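Local coordinates for esterase (PDB 3DOH), which is a thermostable esterase, probably hydrolysing carboxylic esters with an alpha/beta-hydrolase domain that follows an immunoglobulin-like N-terminal domain, at residues A[136-148]-A[190-204]. Numbering follows the deposited sequence.
With SO4 (sulfate ion), chain F; SO4 (sulfate ion), chain G.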
loop_
_atom_site.group_PDB
_atom_site.type_symbol
_atom_site.label_atom_id
_atom_site.label_comp_id
_atom_site.label_asym_id
_atom_site.label_seq_id
_atom_site.Cartn_x
_atom_site.Cartn_y
_atom_site.Cartn_z
ATOM N N GLU A 136 23.572 -8.575 30.634
ATOM C CA GLU A 136 22.158 -8.322 30.536
ATOM C C GLU A 136 21.853 -7.379 31.706
ATOM O O GLU A 136 22.668 -7.244 32.601
ATOM C CB GLU A 136 21.391 -9.645 30.608
ATOM C CG GLU A 136 21.923 -10.730 29.637
ATOM C CD GLU A 136 21.002 -11.951 29.501
ATOM O OE1 GLU A 136 19.929 -11.962 30.119
ATOM O OE2 GLU A 136 21.336 -12.901 28.765
ATOM N N LYS A 137 20.726 -6.680 31.681
ATOM C CA LYS A 137 20.201 -5.916 32.843
ATOM C C LYS A 137 18.714 -6.199 32.747
ATOM O O LYS A 137 18.118 -5.872 31.715
ATOM C CB LYS A 137 20.442 -4.399 32.657
ATOM C CG LYS A 137 20.594 -3.543 33.904
ATOM C CD LYS A 137 19.274 -2.952 34.390
ATOM C CE LYS A 137 19.477 -1.863 35.508
ATOM N NZ LYS A 137 19.513 -2.404 36.950
ATOM N N HIS A 138 18.131 -6.787 33.786
ATOM C CA HIS A 138 16.745 -7.237 33.732
ATOM C C HIS A 138 15.832 -6.307 34.523
ATOM O O HIS A 138 15.712 -6.428 35.742
ATOM C CB HIS A 138 16.626 -8.668 34.262
ATOM C CG HIS A 138 17.566 -9.634 33.610
ATOM N ND1 HIS A 138 18.392 -10.469 34.330
ATOM C CD2 HIS A 138 17.809 -9.898 32.304
ATOM C CE1 HIS A 138 19.105 -11.205 33.496
ATOM N NE2 HIS A 138 18.769 -10.878 32.261
ATOM N N LEU A 139 15.190 -5.379 33.821
ATOM C CA LEU A 139 14.617 -4.198 34.456
ATOM C C LEU A 139 13.363 -4.551 35.247
ATOM O O LEU A 139 12.272 -4.653 34.687
ATOM C CB LEU A 139 14.295 -3.129 33.409
ATOM C CG LEU A 139 15.421 -2.150 33.072
ATOM C CD1 LEU A 139 14.963 -1.142 32.029
ATOM C CD2 LEU A 139 15.914 -1.444 34.325
ATOM N N ILE A 140 13.525 -4.737 36.553
ATOM C CA ILE A 140 12.401 -5.043 37.430
ATOM C C ILE A 140 12.451 -6.491 37.905
ATOM O O ILE A 140 12.060 -6.799 39.031
ATOM C CB ILE A 140 11.053 -4.789 36.728
ATOM C CG1 ILE A 140 10.977 -3.345 36.228
ATOM C CG2 ILE A 140 9.898 -5.094 37.669
ATOM C CD1 ILE A 140 10.790 -2.325 37.330
ATOM N N ILE A 141 12.933 -7.376 37.039
ATOM C CA ILE A 141 13.211 -8.754 37.427
ATOM C C ILE A 141 14.431 -8.835 38.338
ATOM O O ILE A 141 14.579 -9.782 39.110
ATOM C CB ILE A 141 13.442 -9.651 36.196
ATOM C CG1 ILE A 141 12.106 -10.025 35.552
ATOM C CG2 ILE A 141 14.219 -10.899 36.586
ATOM C CD1 ILE A 141 12.239 -10.958 34.368
ATOM N N ASP A 142 15.301 -7.835 38.244
ATOM C CA ASP A 142 16.468 -7.762 39.091
ATOM C C ASP A 142 16.205 -7.142 40.471
ATOM O O ASP A 142 17.098 -7.123 41.280
ATOM C CB ASP A 142 17.603 -7.041 38.360
ATOM C CG ASP A 142 17.287 -5.558 38.106
ATOM O OD1 ASP A 142 16.165 -5.081 38.512
ATOM O OD2 ASP A 142 18.171 -4.888 37.488
ATOM N N ASP A 143 15.000 -6.654 40.748
ATOM C CA ASP A 143 14.646 -6.285 42.133
ATOM C C ASP A 143 14.075 -7.397 42.992
ATOM O O ASP A 143 13.865 -7.184 44.186
ATOM C CB ASP A 143 13.657 -5.120 42.204
ATOM C CG ASP A 143 14.114 -3.929 41.426
ATOM O OD1 ASP A 143 15.231 -3.446 41.703
ATOM O OD2 ASP A 143 13.358 -3.472 40.530
ATOM N N PHE A 144 13.764 -8.536 42.381
ATOM C CA PHE A 144 13.236 -9.713 43.067
ATOM C C PHE A 144 14.433 -10.547 43.409
ATOM O O PHE A 144 15.073 -11.127 42.520
ATOM C CB PHE A 144 12.381 -10.595 42.126
ATOM C CG PHE A 144 11.015 -10.067 41.840
ATOM C CD1 PHE A 144 10.841 -8.850 41.167
ATOM C CD2 PHE A 144 9.886 -10.797 42.226
ATOM C CE1 PHE A 144 9.588 -8.338 40.907
ATOM C CE2 PHE A 144 8.585 -10.297 41.959
ATOM C CZ PHE A 144 8.445 -9.059 41.281
ATOM N N LEU A 145 14.729 -10.620 44.690
ATOM C CA LEU A 145 15.690 -11.576 45.231
ATOM C C LEU A 145 15.321 -13.006 44.887
ATOM O O LEU A 145 14.146 -13.353 44.808
ATOM C CB LEU A 145 15.712 -11.422 46.747
ATOM C CG LEU A 145 16.097 -10.025 47.208
ATOM C CD1 LEU A 145 15.654 -9.790 48.624
ATOM C CD2 LEU A 145 17.601 -9.863 47.004
ATOM N N ALA A 146 16.336 -13.829 44.669
ATOM C CA ALA A 146 16.141 -15.257 44.403
ATOM C C ALA A 146 16.379 -16.050 45.679
ATOM O O ALA A 146 17.301 -15.761 46.429
ATOM C CB ALA A 146 17.065 -15.728 43.296
ATOM N N PHE A 147 15.515 -17.017 45.937
ATOM C CA PHE A 147 15.642 -17.886 47.090
ATOM C C PHE A 147 15.181 -19.256 46.641
ATOM O O PHE A 147 14.501 -19.372 45.618
ATOM C CB PHE A 147 14.763 -17.382 48.247
ATOM C CG PHE A 147 15.267 -16.125 48.890
ATOM C CD1 PHE A 147 16.487 -16.105 49.566
ATOM C CD2 PHE A 147 14.528 -14.947 48.826
ATOM C CE1 PHE A 147 16.953 -14.907 50.177
ATOM C CE2 PHE A 147 14.984 -13.748 49.421
ATOM C CZ PHE A 147 16.179 -13.729 50.097
ATOM N N THR A 148 15.567 -20.291 47.388
ATOM C CA THR A 148 14.990 -21.649 47.253
ATOM C C THR A 148 14.520 -22.062 48.622
ATOM O O THR A 148 15.162 -21.710 49.603
ATOM C CB THR A 148 16.027 -22.663 46.846
ATOM O OG1 THR A 148 16.901 -22.060 45.894
ATOM C CG2 THR A 148 15.370 -23.823 46.199
ATOM N N ASN A 190 14.125 -20.569 38.270
ATOM C CA ASN A 190 13.725 -19.412 39.052
ATOM C C ASN A 190 13.642 -18.089 38.243
ATOM O O ASN A 190 13.797 -16.989 38.803
ATOM C CB ASN A 190 14.665 -19.237 40.251
ATOM C CG ASN A 190 13.949 -18.719 41.474
ATOM O OD1 ASN A 190 12.759 -18.415 41.420
ATOM N ND2 ASN A 190 14.659 -18.609 42.588
ATOM N N TYR A 191 13.412 -18.176 36.940
ATOM C CA TYR A 191 13.367 -16.962 36.128
ATOM C C TYR A 191 12.066 -16.878 35.348
ATOM O O TYR A 191 11.352 -15.875 35.391
ATOM C CB TYR A 191 14.559 -16.916 35.168
ATOM C CG TYR A 191 14.823 -15.548 34.583
ATOM C CD1 TYR A 191 15.773 -14.703 35.144
ATOM C CD2 TYR A 191 14.123 -15.099 33.471
ATOM C CE1 TYR A 191 16.018 -13.451 34.614
ATOM C CE2 TYR A 191 14.361 -13.849 32.933
ATOM C CZ TYR A 191 15.309 -13.029 33.508
ATOM O OH TYR A 191 15.550 -11.783 32.976
ATOM N N LEU A 192 11.775 -17.955 34.634
ATOM C CA LEU A 192 10.549 -18.103 33.843
ATOM C C LEU A 192 9.295 -17.479 34.427
ATOM O O LEU A 192 8.579 -16.770 33.708
ATOM C CB LEU A 192 10.290 -19.570 33.583
ATOM C CG LEU A 192 10.409 -20.015 32.129
ATOM C CD1 LEU A 192 11.186 -19.042 31.212
ATOM C CD2 LEU A 192 11.013 -21.398 32.119
ATOM N N GLN A 193 9.057 -17.710 35.720
ATOM C CA GLN A 193 7.743 -17.434 36.337
ATOM C C GLN A 193 7.552 -15.949 36.596
ATOM O O GLN A 193 6.458 -15.462 36.965
ATOM C CB GLN A 193 7.519 -18.291 37.608
ATOM C CG GLN A 193 8.111 -17.772 38.913
ATOM C CD GLN A 193 9.590 -18.078 39.061
ATOM O OE1 GLN A 193 10.259 -18.452 38.090
ATOM N NE2 GLN A 193 10.114 -17.921 40.281
ATOM N N VAL A 194 8.636 -15.234 36.353
ATOM C CA VAL A 194 8.689 -13.833 36.608
ATOM C C VAL A 194 8.883 -13.115 35.253
ATOM O O VAL A 194 8.785 -11.899 35.167
ATOM C CB VAL A 194 9.794 -13.595 37.705
ATOM C CG1 VAL A 194 10.955 -12.735 37.232
ATOM C CG2 VAL A 194 9.192 -13.115 39.022
ATOM N N ALA A 195 9.115 -13.861 34.185
ATOM C CA ALA A 195 9.438 -13.245 32.930
ATOM C C ALA A 195 8.422 -13.577 31.834
ATOM O O ALA A 195 8.318 -12.878 30.821
ATOM C CB ALA A 195 10.798 -13.666 32.509
ATOM N N GLY A 196 7.666 -14.641 32.033
ATOM C CA GLY A 196 6.736 -15.097 31.002
ATOM C C GLY A 196 5.581 -14.150 30.741
ATOM O O GLY A 196 5.068 -14.121 29.636
ATOM N N ASN A 197 5.189 -13.357 31.743
ATOM C CA ASN A 197 4.117 -12.339 31.624
ATOM C C ASN A 197 4.239 -11.305 32.771
ATOM O O ASN A 197 5.186 -11.382 33.543
ATOM C CB ASN A 197 2.759 -13.021 31.627
ATOM C CG ASN A 197 2.652 -14.052 32.723
ATOM O OD1 ASN A 197 2.316 -15.223 32.470
ATOM N ND2 ASN A 197 2.933 -13.629 33.966
ATOM N N ARG A 198 3.312 -10.358 32.888
ATOM C CA ARG A 198 3.471 -9.249 33.818
ATOM C C ARG A 198 2.886 -9.633 35.184
ATOM O O ARG A 198 2.669 -8.791 36.062
ATOM C CB ARG A 198 2.826 -7.962 33.257
ATOM C CG ARG A 198 3.677 -7.100 32.253
ATOM C CD ARG A 198 3.543 -5.561 32.517
ATOM N NE ARG A 198 4.773 -4.813 32.163
ATOM C CZ ARG A 198 4.916 -3.947 31.123
ATOM N NH1 ARG A 198 3.890 -3.669 30.289
ATOM N NH2 ARG A 198 6.101 -3.338 30.896
ATOM N N GLY A 199 2.654 -10.933 35.370
ATOM C CA GLY A 199 1.962 -11.453 36.571
ATOM C C GLY A 199 2.592 -11.133 37.908
ATOM O O GLY A 199 1.884 -10.896 38.906
ATOM N N ALA A 200 3.924 -11.117 37.946
ATOM C CA ALA A 200 4.637 -10.875 39.206
ATOM C C ALA A 200 5.020 -9.405 39.289
ATOM O O ALA A 200 4.901 -8.753 40.308
ATOM C CB ALA A 200 5.887 -11.755 39.294
ATOM N N VAL A 201 5.435 -8.901 38.149
ATOM C CA VAL A 201 6.204 -7.709 38.034
ATOM C C VAL A 201 5.340 -6.439 38.068
ATOM O O VAL A 201 5.762 -5.386 38.553
ATOM C CB VAL A 201 6.985 -7.892 36.715
ATOM C CG1 VAL A 201 6.699 -6.820 35.696
ATOM C CG2 VAL A 201 8.444 -8.241 36.964
ATOM N N VAL A 202 4.106 -6.532 37.601
ATOM C CA VAL A 202 3.218 -5.351 37.588
ATOM C C VAL A 202 3.134 -4.764 39.007
ATOM O O VAL A 202 3.283 -3.555 39.195
ATOM C CB VAL A 202 1.816 -5.680 36.965
ATOM C CG1 VAL A 202 1.074 -6.753 37.779
ATOM C CG2 VAL A 202 0.989 -4.430 36.803
ATOM N N TRP A 203 2.975 -5.642 39.999
ATOM C CA TRP A 203 2.830 -5.196 41.358
ATOM C C TRP A 203 4.102 -4.506 41.792
ATOM O O TRP A 203 4.127 -3.773 42.754
ATOM C CB TRP A 203 2.517 -6.368 42.242
ATOM C CG TRP A 203 1.498 -7.313 41.586
ATOM C CD1 TRP A 203 1.769 -8.504 40.951
ATOM C CD2 TRP A 203 0.079 -7.121 41.493
ATOM N NE1 TRP A 203 0.604 -9.051 40.472
ATOM C CE2 TRP A 203 -0.445 -8.221 40.790
ATOM C CE3 TRP A 203 -0.794 -6.110 41.913
ATOM C CZ2 TRP A 203 -1.815 -8.349 40.514
ATOM C CZ3 TRP A 203 -2.153 -6.237 41.650
ATOM C CH2 TRP A 203 -2.647 -7.342 40.951
ATOM N N ALA A 204 5.164 -4.696 41.030
ATOM C CA ALA A 204 6.453 -4.212 41.473
ATOM C C ALA A 204 6.857 -2.958 40.735
ATOM O O ALA A 204 7.858 -2.336 41.084
ATOM C CB ALA A 204 7.519 -5.318 41.354
HETATM S S SO4 F . 15.181 -1.528 37.832
HETATM O O1 SO4 F . 16.350 -2.308 37.429
HETATM O O2 SO4 F . 15.393 -0.110 37.591
HETATM O O3 SO4 F . 14.935 -1.684 39.241
HETATM O O4 SO4 F . 13.988 -1.965 37.123
HETATM S S SO4 G . 18.521 -11.218 37.861
HETATM O O1 SO4 G . 17.943 -12.518 37.523
HETATM O O2 SO4 G . 19.976 -11.355 37.726
HETATM O O3 SO4 G . 18.163 -10.814 39.228
HETATM O O4 SO4 G . 18.034 -10.197 36.925
#
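Tyr191 turns the edge of its ring to one face of His138, an edge-to-face pair with planes at 77° and the phenol OH 3.0 Å from CG of His138. At the rim of that imidazole, ND1 donates to O4 of the sulfate of chain G, probably from the crystallisation liquor, whereas NE2 reaches OE1 of Glu136 in the ring plane (2.7 Å, 175°). The contact sits where the immunoglobulin-like domain joins the alpha/beta-hydrolase domain: strand 129-139 belongs to the first sheet, strand 144-150 borders the second, and the turn between them packs on residues 190-204, a loop with a short, weakly bonded helix near its start. The same OE1 of Glu136 makes a salt bridge with Arg105, and the Tyr191 hydroxyl is hydrogen-bonded to Glu20. With an alanine in place of His138, Glu136 would probably lose a partner and the hydroxyl end of Tyr191 its aromatic cover. Phe144 carries CG2 of Val194 over one face and the carbonyl O of Ala200 at its edge; CE1 meets CB of Ala204 at 3.7 Å.

Ile141 fills the middle. Its chain is extended beyond CG1, which carries CD1 to CB of Ala195 at 3.6 Å, while CG2 lies near CE1 of Tyr191. Next to it CG2 of Ile140 meets CG2 of Val201, the two side chains crossing at about a right angle. At the far end, ND2 of Asn190, already bonded to Tyr160 O, donates weakly to Phe147 O (3.1 Å, 123°).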